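Local atomic coordinates of yeast glycogen phosphorylase (Saccharomyces cerevisiae, PDB entry 1YGP), a protein that belongs to the carbohydrate phosphorylase family, has the two-domain GT-B fold and carries pyridoxal-5'-phosphate. Residues H341-R346 with T355-Q360; F400-H405 with T495-F500; S782-V787 with Y818-D823. One frame throughout, in Å; residues are numbered along the deposited sequence.

The three contacts follow one another along the chain, each closing before the next opens. Interactions 1 and 2 belong to the N-terminal domain, with centres about 25 Å apart and nearest atoms about 6 Å apart. They share its mixed sheet: helix 357-360 runs straight into strand 361-366, the parallel neighbour of strand 400-404. Interaction 3 joins two helices in the C-terminal domain, the one built on the six-stranded parallel sheet. Its centre is about 57 Å from that of interaction 1, across the chain's centre, and about 36 Å from that of interaction 2. Interaction 1 thus joins helices flanking the N-terminal sheet, interaction 2 sets a turn against one of its strands, and interaction 3 packs helices in the other domain.

Interaction 1: H341-R346 with T355-Q360; sequences HDILRR and TEFPDQ. With PO4 (phosphate ion), chain C.
The far end of the Phe357 ring abuts Ile343 and Leu344 of helix 322-350. CG2 of Ile343 sits at the ring edge, near its plane, 4.1 Å from Phe357 CZ; CD2 of Leu344 reaches the same CZ obliquely, at 3.4 Å. Both aliphatic side chains cross the phenylalanine at about a right angle. With CG anti to its backbone N (chi1 -159°), Phe357 extends away from its own short helix and delivers the far end of the ring to the longer one. Phe347 packs edge-to-face against the same ring, and Leu377, Ile395 and Thr399 from helices 372-384 and 389-399 also touch it.

The other flat groups lie on a different side of helix 322-350. One face of the Arg345 guanidinium and one face of that of Arg346 have Asp342 O offset toward the rim, while the phosphate ion lies at an edge of each. Arg345 NH2 gives phosphate O4 a nearly straight bond (2.8 Å, 170°), and Arg346 NE gives O1 one of 3.0 Å. Bends of opposite sign at chi3, each close to 60° in size, turn both guanidinium groups to the one anion. Asp342, one helical turn earlier, ties the two together: OD1 makes a salt bridge with Arg345 NH1 at 2.9 Å, and OD2 makes one with Arg346 NH2 at 3.2 Å, approached from above the carboxylate plane. Arg278 and Tyr187 also bind OD2, and Trp185 makes a cation-pi contact with Arg346.

Chemically, then, the two sides of this helix differ. Toward 355-360 the contact is purely apolar and buried, whereas on the charged side two arginines held by Asp342, joined by the backbone N of Thr8, offer an anion site, occupied here by a phosphate probably taken from the crystallisation liquor.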
loop_
_atom_site.group_PDB
_atom_site.type_symbol
_atom_site.label_atom_id
_atom_site.label_comp_id
_atom_site.label_asym_id
_atom_site.label_seq_id
_atom_site.Cartn_x
_atom_site.Cartn_y
_atom_site.Cartn_z
ATOM N N HIS A 341 11.120 -22.588 -5.413
ATOM C CA HIS A 341 12.091 -21.879 -6.220
ATOM C C HIS A 341 13.144 -21.199 -5.367
ATOM O O HIS A 341 14.342 -21.236 -5.686
ATOM C CB HIS A 341 11.396 -20.833 -7.055
ATOM C CG HIS A 341 12.316 -20.086 -8.001
ATOM N ND1 HIS A 341 13.380 -19.342 -7.729
ATOM C CD2 HIS A 341 12.141 -20.061 -9.364
ATOM C CE1 HIS A 341 13.852 -18.865 -8.856
ATOM N NE2 HIS A 341 13.100 -19.306 -9.827
ATOM N N ASP A 342 12.688 -20.511 -4.322
ATOM C CA ASP A 342 13.585 -19.778 -3.453
ATOM C C ASP A 342 14.421 -20.796 -2.666
ATOM O O ASP A 342 15.628 -20.594 -2.522
ATOM C CB ASP A 342 12.715 -18.864 -2.576
ATOM C CG ASP A 342 13.493 -17.849 -1.763
ATOM O OD1 ASP A 342 14.520 -17.352 -2.192
ATOM O OD2 ASP A 342 13.081 -17.531 -0.660
ATOM N N ILE A 343 13.837 -21.941 -2.279
ATOM C CA ILE A 343 14.539 -23.003 -1.566
ATOM C C ILE A 343 15.582 -23.653 -2.473
ATOM O O ILE A 343 16.652 -23.966 -1.977
ATOM C CB ILE A 343 13.473 -24.016 -1.062
ATOM C CG1 ILE A 343 12.756 -23.371 0.116
ATOM C CG2 ILE A 343 14.083 -25.372 -0.688
ATOM C CD1 ILE A 343 11.382 -24.000 0.413
ATOM N N LEU A 344 15.404 -23.863 -3.777
ATOM C CA LEU A 344 16.465 -24.415 -4.598
ATOM C C LEU A 344 17.511 -23.358 -4.999
ATOM O O LEU A 344 18.691 -23.691 -5.207
ATOM C CB LEU A 344 15.902 -25.021 -5.865
ATOM C CG LEU A 344 14.642 -25.856 -5.799
ATOM C CD1 LEU A 344 14.472 -26.590 -7.098
ATOM C CD2 LEU A 344 14.746 -26.892 -4.698
ATOM N N ARG A 345 17.143 -22.069 -5.111
ATOM C CA ARG A 345 18.095 -21.036 -5.506
ATOM C C ARG A 345 19.209 -20.934 -4.471
ATOM O O ARG A 345 20.405 -20.988 -4.767
ATOM C CB ARG A 345 17.426 -19.675 -5.619
ATOM C CG ARG A 345 18.473 -18.740 -6.196
ATOM C CD ARG A 345 18.409 -17.250 -5.922
ATOM N NE ARG A 345 18.473 -17.013 -4.505
ATOM C CZ ARG A 345 17.343 -16.738 -3.861
ATOM N NH1 ARG A 345 16.165 -16.675 -4.519
ATOM N NH2 ARG A 345 17.385 -16.570 -2.541
ATOM N N ARG A 346 18.784 -20.839 -3.221
ATOM C CA ARG A 346 19.688 -20.770 -2.096
ATOM C C ARG A 346 20.595 -21.999 -2.113
ATOM O O ARG A 346 21.807 -21.849 -1.944
ATOM C CB ARG A 346 18.834 -20.693 -0.856
ATOM C CG ARG A 346 19.602 -20.406 0.404
ATOM C CD ARG A 346 18.675 -20.099 1.572
ATOM N NE ARG A 346 17.872 -18.930 1.266
ATOM C CZ ARG A 346 16.541 -19.006 1.235
ATOM N NH1 ARG A 346 15.913 -20.155 1.496
ATOM N NH2 ARG A 346 15.837 -17.934 0.864
ATOM N N THR A 355 22.614 -34.742 -5.234
ATOM C CA THR A 355 22.495 -35.891 -4.351
ATOM C C THR A 355 22.625 -35.555 -2.878
ATOM O O THR A 355 22.267 -36.382 -2.048
ATOM C CB THR A 355 23.540 -36.943 -4.754
ATOM O OG1 THR A 355 24.725 -36.290 -5.230
ATOM C CG2 THR A 355 22.959 -37.844 -5.847
ATOM N N GLU A 356 23.101 -34.355 -2.528
ATOM C CA GLU A 356 23.170 -33.944 -1.142
ATOM C C GLU A 356 21.990 -33.101 -0.680
ATOM O O GLU A 356 21.898 -32.769 0.513
ATOM C CB GLU A 356 24.395 -33.141 -0.874
ATOM C CG GLU A 356 25.647 -33.885 -1.222
ATOM C CD GLU A 356 26.856 -33.205 -0.630
ATOM O OE1 GLU A 356 27.043 -32.004 -0.842
ATOM O OE2 GLU A 356 27.609 -33.895 0.049
ATOM N N PHE A 357 21.048 -32.766 -1.577
ATOM C CA PHE A 357 19.859 -32.007 -1.220
ATOM C C PHE A 357 19.198 -32.588 0.025
ATOM O O PHE A 357 19.134 -31.802 0.977
ATOM C CB PHE A 357 18.839 -31.985 -2.382
ATOM C CG PHE A 357 17.846 -30.837 -2.288
ATOM C CD1 PHE A 357 18.277 -29.520 -2.512
ATOM C CD2 PHE A 357 16.507 -31.084 -1.987
ATOM C CE1 PHE A 357 17.374 -28.453 -2.438
ATOM C CE2 PHE A 357 15.617 -30.006 -1.918
ATOM C CZ PHE A 357 16.040 -28.696 -2.143
ATOM N N PRO A 358 18.830 -33.878 0.207
ATOM C CA PRO A 358 18.225 -34.382 1.436
ATOM C C PRO A 358 19.097 -34.154 2.658
ATOM O O PRO A 358 18.612 -34.002 3.772
ATOM C CB PRO A 358 17.994 -35.828 1.179
ATOM C CG PRO A 358 17.868 -35.887 -0.308
ATOM C CD PRO A 358 19.017 -34.990 -0.713
ATOM N N ASP A 359 20.412 -34.086 2.504
ATOM C CA ASP A 359 21.258 -33.873 3.661
ATOM C C ASP A 359 21.250 -32.405 4.070
ATOM O O ASP A 359 21.673 -32.058 5.171
ATOM C CB ASP A 359 22.675 -34.347 3.327
ATOM C CG ASP A 359 22.718 -35.812 2.899
ATOM O OD1 ASP A 359 22.270 -36.665 3.669
ATOM O OD2 ASP A 359 23.185 -36.101 1.793
ATOM N N GLN A 360 20.808 -31.509 3.193
ATOM C CA GLN A 360 20.777 -30.095 3.499
ATOM C C GLN A 360 19.385 -29.484 3.632
ATOM O O GLN A 360 19.249 -28.472 4.312
ATOM C CB GLN A 360 21.546 -29.332 2.426
ATOM C CG GLN A 360 23.012 -29.702 2.307
ATOM C CD GLN A 360 23.831 -29.372 3.548
ATOM O OE1 GLN A 360 23.951 -28.218 3.940
ATOM N NE2 GLN A 360 24.442 -30.338 4.226
HETATM P P PO4 C . 19.519 -15.914 0.333
HETATM O O1 PO4 C . 19.918 -16.694 1.519
HETATM O O2 PO4 C . 18.102 -15.537 0.496
HETATM O O3 PO4 C . 20.352 -14.682 0.214
HETATM O O4 PO4 C . 19.695 -16.713 -0.895
#

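Interaction 2: F400-H405 with T495-F500; sequences FAYTNH and TIFKDF
Asn404 and Phe497 approach each other from opposite directions, the amide plane standing at 90° to the ring. The amide nitrogen meets the rim of the phenylalanine and not its face: Asn404 ND2 lies in the ring plane, 3.2 Å from Phe497 CZ and 3.3 Å from Phe497 CE2. Having CG anti to the backbone N (chi1 178°) carries the Asn404 amide straight out toward 495-500.

Tyr402, two residues earlier and therefore on the same side of the chain, completes the arrangement. Phe497 CZ sits at the edge of the tyrosine ring, 4.4 Å from Tyr402 CE2. The hydroxyl links the two residues, since Asn404 ND2 donates to Tyr402 OH over 2.8 Å, with the acceptor tilted from the amide plane. At its other end the amide is held by a bond from Thr406 N to Asn404 OD1, so both polar atoms of this buried group have partners and its rotation is defined.

Ile496 closes one face of the Phe497 ring, its CG1 placed 4.0 Å above the plane, over the ring centre. Both residues occupy the middle of the type I turn from Thr495 to Lys498, in which Lys498 N bonds to Thr495 O, and Phe497 is the N-cap residue of helix 498-504.

Strand 400-404 lies between parallel strands 361-366 and 478-483, and helices 486-494 and 498-504 belong to the connection from 478-483 to 509-511. The arrangement is that of a Rossmann-like alpha/beta domain of the GT-B fold, where the C-terminal end of an inner strand meets a turn in a beta-alpha-beta crossover.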
loop_
_atom_site.group_PDB
_atom_site.type_symbol
_atom_site.label_atom_id
_atom_site.label_comp_id
_atom_site.label_asym_id
_atom_site.label_seq_id
_atom_site.Cartn_x
_atom_site.Cartn_y
_atom_site.Cartn_z
ATOM N N PHE A 400 10.862 -34.559 2.146
ATOM C CA PHE A 400 9.620 -34.178 2.808
ATOM C C PHE A 400 9.164 -34.981 4.014
ATOM O O PHE A 400 9.535 -36.152 4.223
ATOM C CB PHE A 400 8.495 -34.195 1.790
ATOM C CG PHE A 400 8.746 -33.184 0.684
ATOM C CD1 PHE A 400 8.471 -31.835 0.909
ATOM C CD2 PHE A 400 9.291 -33.599 -0.538
ATOM C CE1 PHE A 400 8.749 -30.911 -0.089
ATOM C CE2 PHE A 400 9.565 -32.661 -1.526
ATOM C CZ PHE A 400 9.297 -31.321 -1.305
ATOM N N ALA A 401 8.365 -34.324 4.848
ATOM C CA ALA A 401 7.664 -34.967 5.937
ATOM C C ALA A 401 6.323 -34.244 6.054
ATOM O O ALA A 401 6.231 -33.026 5.852
ATOM C CB ALA A 401 8.414 -34.816 7.241
ATOM N N TYR A 402 5.270 -34.956 6.434
ATOM C CA TYR A 402 3.908 -34.452 6.477
ATOM C C TYR A 402 3.299 -34.482 7.881
ATOM O O TYR A 402 3.289 -35.550 8.506
ATOM C CB TYR A 402 3.182 -35.330 5.477
ATOM C CG TYR A 402 1.670 -35.389 5.514
ATOM C CD1 TYR A 402 0.922 -34.225 5.377
ATOM C CD2 TYR A 402 1.027 -36.622 5.622
ATOM C CE1 TYR A 402 -0.464 -34.282 5.335
ATOM C CE2 TYR A 402 -0.374 -36.681 5.582
ATOM C CZ TYR A 402 -1.105 -35.506 5.437
ATOM O OH TYR A 402 -2.482 -35.530 5.388
ATOM N N THR A 403 2.812 -33.385 8.458
ATOM C CA THR A 403 2.101 -33.486 9.715
ATOM C C THR A 403 0.637 -33.556 9.317
ATOM O O THR A 403 0.192 -32.768 8.470
ATOM C CB THR A 403 2.313 -32.269 10.593
ATOM O OG1 THR A 403 3.702 -32.239 10.903
ATOM C CG2 THR A 403 1.390 -32.278 11.822
ATOM N N ASN A 404 -0.119 -34.480 9.910
ATOM C CA ASN A 404 -1.519 -34.677 9.599
ATOM C C ASN A 404 -2.346 -34.233 10.796
ATOM O O ASN A 404 -2.081 -34.556 11.965
ATOM C CB ASN A 404 -1.746 -36.140 9.288
ATOM C CG ASN A 404 -3.194 -36.467 8.982
ATOM O OD1 ASN A 404 -4.072 -36.483 9.848
ATOM N ND2 ASN A 404 -3.529 -36.676 7.736
ATOM N N HIS A 405 -3.379 -33.445 10.518
ATOM C CA HIS A 405 -4.196 -32.876 11.575
ATOM C C HIS A 405 -5.629 -33.389 11.486
ATOM O O HIS A 405 -6.448 -33.010 12.322
ATOM C CB HIS A 405 -4.225 -31.342 11.474
ATOM C CG HIS A 405 -2.911 -30.564 11.590
ATOM N ND1 HIS A 405 -2.355 -29.977 12.652
ATOM C CD2 HIS A 405 -2.067 -30.334 10.522
ATOM C CE1 HIS A 405 -1.231 -29.415 12.268
ATOM N NE2 HIS A 405 -1.072 -29.640 10.987
ATOM N N THR A 495 -6.761 -46.183 11.294
ATOM C CA THR A 495 -7.925 -45.934 10.489
ATOM C C THR A 495 -7.581 -45.354 9.139
ATOM O O THR A 495 -7.106 -46.138 8.318
ATOM C CB THR A 495 -8.810 -45.056 11.367
ATOM O OG1 THR A 495 -9.006 -45.821 12.560
ATOM C CG2 THR A 495 -10.134 -44.675 10.722
ATOM N N ILE A 496 -7.671 -44.045 8.874
ATOM C CA ILE A 496 -7.488 -43.533 7.520
ATOM C C ILE A 496 -6.221 -43.936 6.777
ATOM O O ILE A 496 -6.272 -43.991 5.546
ATOM C CB ILE A 496 -7.601 -41.954 7.488
ATOM C CG1 ILE A 496 -6.733 -41.239 8.514
ATOM C CG2 ILE A 496 -9.061 -41.617 7.733
ATOM C CD1 ILE A 496 -6.873 -39.698 8.459
ATOM N N PHE A 497 -5.097 -44.271 7.428
ATOM C CA PHE A 497 -3.894 -44.623 6.682
ATOM C C PHE A 497 -3.415 -46.054 6.852
ATOM O O PHE A 497 -2.288 -46.391 6.443
ATOM C CB PHE A 497 -2.758 -43.681 7.063
ATOM C CG PHE A 497 -3.065 -42.229 6.757
ATOM C CD1 PHE A 497 -3.783 -41.874 5.611
ATOM C CD2 PHE A 497 -2.628 -41.250 7.643
ATOM C CE1 PHE A 497 -4.062 -40.536 5.355
ATOM C CE2 PHE A 497 -2.910 -39.913 7.382
ATOM C CZ PHE A 497 -3.627 -39.557 6.240
ATOM N N LYS A 498 -4.299 -46.930 7.357
ATOM C CA LYS A 498 -3.984 -48.337 7.610
ATOM C C LYS A 498 -3.245 -49.072 6.479
ATOM O O LYS A 498 -2.195 -49.691 6.676
ATOM C CB LYS A 498 -5.274 -49.085 7.910
ATOM N N ASP A 499 -3.709 -48.947 5.235
ATOM C CA ASP A 499 -3.062 -49.604 4.117
ATOM C C ASP A 499 -1.648 -49.084 3.903
ATOM O O ASP A 499 -0.734 -49.851 3.589
ATOM C CB ASP A 499 -3.885 -49.385 2.872
ATOM C CG ASP A 499 -5.297 -49.971 2.867
ATOM O OD1 ASP A 499 -5.560 -50.975 3.538
ATOM O OD2 ASP A 499 -6.139 -49.411 2.163
ATOM N N PHE A 500 -1.438 -47.785 4.146
ATOM C CA PHE A 500 -0.126 -47.176 3.997
ATOM C C PHE A 500 0.783 -47.702 5.088
ATOM O O PHE A 500 1.976 -47.894 4.835
ATOM C CB PHE A 500 -0.217 -45.657 4.084
ATOM C CG PHE A 500 -0.770 -45.094 2.786
ATOM C CD1 PHE A 500 0.074 -44.920 1.690
ATOM C CD2 PHE A 500 -2.131 -44.810 2.658
ATOM C CE1 PHE A 500 -0.454 -44.472 0.470
ATOM C CE2 PHE A 500 -2.641 -44.365 1.430
ATOM C CZ PHE A 500 -1.808 -44.196 0.334
#

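Interaction 3: S782-V787 with Y818-D823; sequences SSLDSV and YLVSDD
Leu784 reaches across from helix 782-790 to the first turn of helix 820-840, a helix-to-helix contact in the C-terminal domain of this GT-B protein. Its two methyls divide the work. CD2 rests on the backbone of the other helix, 3.7 Å from Ser821 CA, while CD1 comes within 4.4 Å of Val820 CG1. CG is anti to the backbone N (chi1 -172°), which brings both methyls to the other helix; the nearest alpha carbons, those of Leu784 and Ser821, are 7.0 Å apart. Phe824, from the same facing helix, also touches Leu784.

Farther out, Phe620 of helix 615-634 packs on Val820. Asp816 positions the start of helix 820-840: one carboxylate oxygen takes the backbone N of Val820 and the other bonds to the hydroxyl of Ser821, which keeps that polar end occupied beside the apolar contact. A second tie between the two helices runs from Ser783 OG to Glu825 OE2.

Within helix 782-790 the carbonyl of Ser782 serves two donors from one residue: Ser786 N at 2.7 Å and, from 41° above the carbonyl plane, Ser786 OG at 2.8 Å.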
loop_
_atom_site.group_PDB
_atom_site.type_symbol
_atom_site.label_atom_id
_atom_site.label_comp_id
_atom_site.label_asym_id
_atom_site.label_seq_id
_atom_site.Cartn_x
_atom_site.Cartn_y
_atom_site.Cartn_z
ATOM N N SER A 782 -36.090 -34.652 30.245
ATOM C CA SER A 782 -36.920 -33.496 30.575
ATOM C C SER A 782 -36.186 -32.155 30.623
ATOM O O SER A 782 -36.688 -31.150 30.117
ATOM C CB SER A 782 -37.583 -33.710 31.922
ATOM O OG SER A 782 -38.112 -35.025 31.996
ATOM N N SER A 783 -34.963 -32.141 31.149
ATOM C CA SER A 783 -34.140 -30.947 31.292
ATOM C C SER A 783 -33.923 -30.241 29.968
ATOM O O SER A 783 -34.223 -29.054 29.779
ATOM C CB SER A 783 -32.818 -31.384 31.895
ATOM O OG SER A 783 -32.489 -32.685 31.409
ATOM N N LEU A 784 -33.476 -31.080 29.031
ATOM C CA LEU A 784 -33.212 -30.641 27.681
ATOM C C LEU A 784 -34.528 -30.295 27.021
ATOM O O LEU A 784 -34.612 -29.284 26.318
ATOM C CB LEU A 784 -32.534 -31.724 26.865
ATOM C CG LEU A 784 -32.068 -31.256 25.510
ATOM C CD1 LEU A 784 -31.023 -30.178 25.717
ATOM C CD2 LEU A 784 -31.485 -32.409 24.719
ATOM N N ASP A 785 -35.583 -31.070 27.288
ATOM C CA ASP A 785 -36.860 -30.792 26.670
ATOM C C ASP A 785 -37.436 -29.476 27.157
ATOM O O ASP A 785 -38.103 -28.775 26.395
ATOM C CB ASP A 785 -37.848 -31.896 26.954
ATOM C CG ASP A 785 -39.042 -31.763 26.026
ATOM O OD1 ASP A 785 -38.866 -31.840 24.803
ATOM O OD2 ASP A 785 -40.143 -31.554 26.535
ATOM N N SER A 786 -37.123 -29.084 28.381
ATOM C CA SER A 786 -37.564 -27.813 28.890
ATOM C C SER A 786 -36.868 -26.754 28.060
ATOM O O SER A 786 -37.571 -25.920 27.483
ATOM C CB SER A 786 -37.187 -27.698 30.350
ATOM O OG SER A 786 -37.825 -28.751 31.067
ATOM N N VAL A 787 -35.545 -26.794 27.851
ATOM C CA VAL A 787 -34.945 -25.722 27.076
ATOM C C VAL A 787 -35.365 -25.779 25.624
ATOM O O VAL A 787 -35.710 -24.710 25.111
ATOM C CB VAL A 787 -33.396 -25.707 27.149
ATOM C CG1 VAL A 787 -33.055 -25.257 28.528
ATOM C CG2 VAL A 787 -32.734 -27.042 26.992
ATOM N N TYR A 818 -24.648 -35.067 17.121
ATOM C CA TYR A 818 -23.503 -34.687 17.942
ATOM C C TYR A 818 -23.703 -35.004 19.407
ATOM O O TYR A 818 -23.050 -34.423 20.286
ATOM C CB TYR A 818 -23.231 -33.206 17.795
ATOM C CG TYR A 818 -22.904 -32.875 16.361
ATOM C CD1 TYR A 818 -21.668 -33.232 15.846
ATOM C CD2 TYR A 818 -23.869 -32.269 15.557
ATOM C CE1 TYR A 818 -21.406 -32.979 14.507
ATOM C CE2 TYR A 818 -23.605 -32.018 14.213
ATOM C CZ TYR A 818 -22.371 -32.374 13.708
ATOM O OH TYR A 818 -22.071 -32.091 12.397
ATOM N N LEU A 819 -24.671 -35.885 19.691
ATOM C CA LEU A 819 -24.939 -36.371 21.032
ATOM C C LEU A 819 -25.189 -35.317 22.111
ATOM O O LEU A 819 -24.781 -35.471 23.269
ATOM C CB LEU A 819 -23.781 -37.297 21.467
ATOM C CG LEU A 819 -23.591 -38.719 20.918
ATOM C CD1 LEU A 819 -23.549 -38.726 19.405
ATOM C CD2 LEU A 819 -22.249 -39.272 21.420
ATOM N N VAL A 820 -25.947 -34.267 21.796
ATOM C CA VAL A 820 -26.280 -33.280 22.820
ATOM C C VAL A 820 -27.164 -33.910 23.907
ATOM O O VAL A 820 -26.885 -33.773 25.100
ATOM C CB VAL A 820 -27.006 -32.056 22.186
ATOM C CG1 VAL A 820 -27.553 -31.088 23.241
ATOM C CG2 VAL A 820 -25.984 -31.282 21.359
ATOM N N SER A 821 -28.197 -34.660 23.505
ATOM C CA SER A 821 -29.118 -35.297 24.430
ATOM C C SER A 821 -28.411 -36.220 25.412
ATOM O O SER A 821 -28.668 -36.206 26.626
ATOM C CB SER A 821 -30.149 -36.127 23.676
ATOM O OG SER A 821 -30.231 -35.887 22.265
ATOM N N ASP A 822 -27.435 -36.940 24.843
ATOM C CA ASP A 822 -26.736 -37.975 25.592
ATOM C C ASP A 822 -25.880 -37.399 26.700
ATOM O O ASP A 822 -25.905 -37.852 27.855
ATOM C CB ASP A 822 -25.873 -38.792 24.639
ATOM C CG ASP A 822 -26.717 -39.348 23.494
ATOM O OD1 ASP A 822 -27.391 -40.366 23.669
ATOM O OD2 ASP A 822 -26.717 -38.740 22.427
ATOM N N ASP A 823 -25.186 -36.317 26.350
ATOM C CA ASP A 823 -24.297 -35.712 27.310
ATOM C C ASP A 823 -24.954 -34.654 28.173
ATOM O O ASP A 823 -24.342 -34.265 29.175
ATOM C CB ASP A 823 -23.087 -35.144 26.545
ATOM C CG ASP A 823 -22.254 -36.192 25.815
ATOM O OD1 ASP A 823 -22.373 -37.393 26.067
ATOM O OD2 ASP A 823 -21.450 -35.814 24.984
#